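Local structure of ecdysteroid-phosphate phosphatase (Bombyx mori, 3C7T) at residues A[111-116]-A[147-152]. The protein hydrolyses phosphorylated ecdysteroids, chiefly ecdysone 22-phosphate, to their active forms, and also acts as a protein tyrosine phosphatase through this histidine phosphatase domain. Sequence-based numbering, arbitrary orientation.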
loop_
_atom_site.group_PDB
_atom_site.type_symbol
_atom_site.label_atom_id
_atom_site.label_comp_id
_atom_site.label_asym_id
_atom_site.label_seq_id
_atom_site.Cartn_x
_atom_site.Cartn_y
_atom_site.Cartn_z
ATOM N N LYS A 111 14.041 17.187 -11.525
ATOM C CA LYS A 111 13.951 17.740 -10.185
ATOM C C LYS A 111 12.535 18.183 -9.877
ATOM O O LYS A 111 11.776 18.559 -10.780
ATOM C CB LYS A 111 14.873 18.960 -10.059
ATOM C CG LYS A 111 16.351 18.699 -10.323
ATOM C CD LYS A 111 17.032 18.084 -9.115
ATOM C CE LYS A 111 18.527 18.067 -9.291
ATOM N NZ LYS A 111 19.134 17.047 -8.388
ATOM N N ILE A 112 12.188 18.149 -8.596
ATOM C CA ILE A 112 10.889 18.632 -8.147
ATOM C C ILE A 112 10.934 20.146 -7.948
ATOM O O ILE A 112 11.713 20.653 -7.125
ATOM C CB ILE A 112 10.463 17.970 -6.823
ATOM C CG1 ILE A 112 10.421 16.445 -6.977
ATOM C CG2 ILE A 112 9.075 18.490 -6.383
ATOM C CD1 ILE A 112 10.449 15.711 -5.677
ATOM N N LYS A 113 10.098 20.854 -8.705
ATOM C CA LYS A 113 10.006 22.304 -8.625
ATOM C C LYS A 113 8.854 22.680 -7.702
ATOM O O LYS A 113 7.688 22.491 -8.056
ATOM C CB LYS A 113 9.774 22.887 -10.021
ATOM C CG LYS A 113 10.915 22.593 -11.021
ATOM C CD LYS A 113 10.660 23.244 -12.374
ATOM C CE LYS A 113 11.180 22.382 -13.529
ATOM N NZ LYS A 113 12.559 21.860 -13.287
ATOM N N VAL A 114 9.185 23.219 -6.530
ATOM C CA VAL A 114 8.185 23.515 -5.504
ATOM C C VAL A 114 7.567 24.865 -5.851
ATOM O O VAL A 114 8.254 25.901 -5.878
ATOM C CB VAL A 114 8.803 23.483 -4.080
ATOM C CG1 VAL A 114 7.839 24.059 -3.027
ATOM C CG2 VAL A 114 9.213 22.057 -3.719
ATOM N N GLU A 115 6.273 24.823 -6.153
ATOM C CA GLU A 115 5.542 25.955 -6.694
ATOM C C GLU A 115 4.384 26.317 -5.766
ATOM O O GLU A 115 3.373 25.611 -5.725
ATOM C CB GLU A 115 5.007 25.588 -8.077
ATOM C CG GLU A 115 4.201 26.696 -8.731
ATOM C CD GLU A 115 4.917 28.040 -8.645
ATOM O OE1 GLU A 115 6.025 28.166 -9.230
ATOM O OE2 GLU A 115 4.374 28.950 -7.984
ATOM N N PRO A 116 4.530 27.399 -4.987
ATOM C CA PRO A 116 3.417 27.833 -4.124
ATOM C C PRO A 116 2.133 28.183 -4.894
ATOM O O PRO A 116 1.033 28.170 -4.320
ATOM C CB PRO A 116 4.001 29.055 -3.393
ATOM C CG PRO A 116 5.499 28.821 -3.454
ATOM C CD PRO A 116 5.735 28.232 -4.797
ATOM N N MET A 147 16.874 23.133 -6.403
ATOM C CA MET A 147 17.394 24.229 -5.555
ATOM C C MET A 147 17.419 25.600 -6.242
ATOM O O MET A 147 17.361 26.642 -5.583
ATOM C CB MET A 147 18.815 23.895 -5.079
ATOM C CG MET A 147 18.883 22.819 -4.015
ATOM S SD MET A 147 17.858 23.274 -2.613
ATOM C CE MET A 147 18.898 22.641 -1.297
ATOM N N THR A 148 17.517 25.596 -7.565
ATOM C CA THR A 148 17.608 26.841 -8.314
ATOM C C THR A 148 16.282 27.204 -8.974
ATOM O O THR A 148 16.233 28.029 -9.888
ATOM C CB THR A 148 18.748 26.797 -9.351
ATOM O OG1 THR A 148 18.534 25.703 -10.253
ATOM C CG2 THR A 148 20.103 26.620 -8.656
ATOM N N TYR A 149 15.192 26.615 -8.501
ATOM C CA TYR A 149 13.899 26.959 -9.058
ATOM C C TYR A 149 13.366 28.273 -8.476
ATOM O O TYR A 149 13.316 28.446 -7.261
ATOM C CB TYR A 149 12.891 25.825 -8.842
ATOM C CG TYR A 149 11.528 26.146 -9.393
ATOM C CD1 TYR A 149 11.337 26.344 -10.760
ATOM C CD2 TYR A 149 10.425 26.269 -8.547
ATOM C CE1 TYR A 149 10.076 26.648 -11.275
ATOM C CE2 TYR A 149 9.160 26.567 -9.057
ATOM C CZ TYR A 149 8.996 26.755 -10.416
ATOM O OH TYR A 149 7.753 27.043 -10.924
ATOM N N LYS A 150 12.959 29.190 -9.349
ATOM C CA LYS A 150 12.341 30.445 -8.911
ATOM C C LYS A 150 10.833 30.398 -9.214
ATOM O O LYS A 150 10.436 30.389 -10.380
ATOM C CB LYS A 150 13.040 31.656 -9.553
ATOM C CG LYS A 150 14.459 31.916 -8.993
ATOM C CD LYS A 150 15.371 32.639 -9.985
ATOM C CE LYS A 150 16.858 32.515 -9.606
ATOM N NZ LYS A 150 17.414 31.123 -9.797
ATOM N N PRO A 151 9.992 30.306 -8.158
ATOM C CA PRO A 151 8.548 30.086 -8.308
ATOM C C PRO A 151 7.813 31.192 -9.045
ATOM O O PRO A 151 8.179 32.364 -8.927
ATOM C CB PRO A 151 8.041 30.020 -6.859
ATOM C CG PRO A 151 9.237 29.715 -6.042
ATOM C CD PRO A 151 10.379 30.383 -6.739
ATOM N N TYR A 152 6.769 30.812 -9.781
ATOM C CA TYR A 152 5.902 31.776 -10.462
ATOM C C TYR A 152 5.079 32.627 -9.514
ATOM O O TYR A 152 4.765 33.782 -9.821
ATOM C CB TYR A 152 4.971 31.078 -11.449
ATOM C CG TYR A 152 5.697 30.361 -12.547
ATOM C CD1 TYR A 152 6.504 31.064 -13.455
ATOM C CD2 TYR A 152 5.583 28.982 -12.695
ATOM C CE1 TYR A 152 7.186 30.394 -14.475
ATOM C CE2 TYR A 152 6.251 28.312 -13.707
ATOM C CZ TYR A 152 7.043 29.026 -14.595
ATOM O OH TYR A 152 7.693 28.366 -15.585
#
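Tyr149 and Glu115 meet through a hydrogen bond from Tyr149 OH to Glu115 OE1, 2.7 Å long, which uses the anti lone pair of the oxygen. The carboxylate and ring planes stand 83° apart. Backbone Tyr152 N is a second donor to this oxygen, 2.8 Å from Glu115 OE1, on the syn side and 20° out of the carboxylate plane. Lys113 CB sits almost exactly over the centre of one face of the Tyr149 ring, 3.6 Å from its centroid, in a CH-pi contact. Lys113 CD passes above and just outside the ring rim, 3.6 Å from both Tyr149 CD1 and Tyr149 CE1. Pro151 N lies over the opposite face, toward the rim. At the ring edge, in plane, Val114 O is 3.4 Å from Tyr149 CE2. An alanine in place of Tyr149 would probably open a gap under the Lys113 chain and leave Glu115 OE1 with only its Tyr152 N bond across this contact. Pro116 CD packs on Pro151 CB at 3.6 Å.

Buried Glu115 has CG anti to the backbone N (chi1 179°), and a bend at chi2 then turns CD and its carboxylate toward Tyr149 and Tyr152. Its other oxygen, OE2, accepts from the backbone N of Gly117 and Val153. Tyr152 OH is hydrogen-bonded to Asp179 OD2. In the histidine phosphatase fold, strand 112-114 is one edge strand of this chain's mixed sheet and pairs in parallel with strand 84-87, whose Tyr86 touches Lys113 and Tyr149. Helix 91-104 packs against Ile112 and Val114, while segment 147-152 belongs to the loop linking helices 135-140 and 162-179.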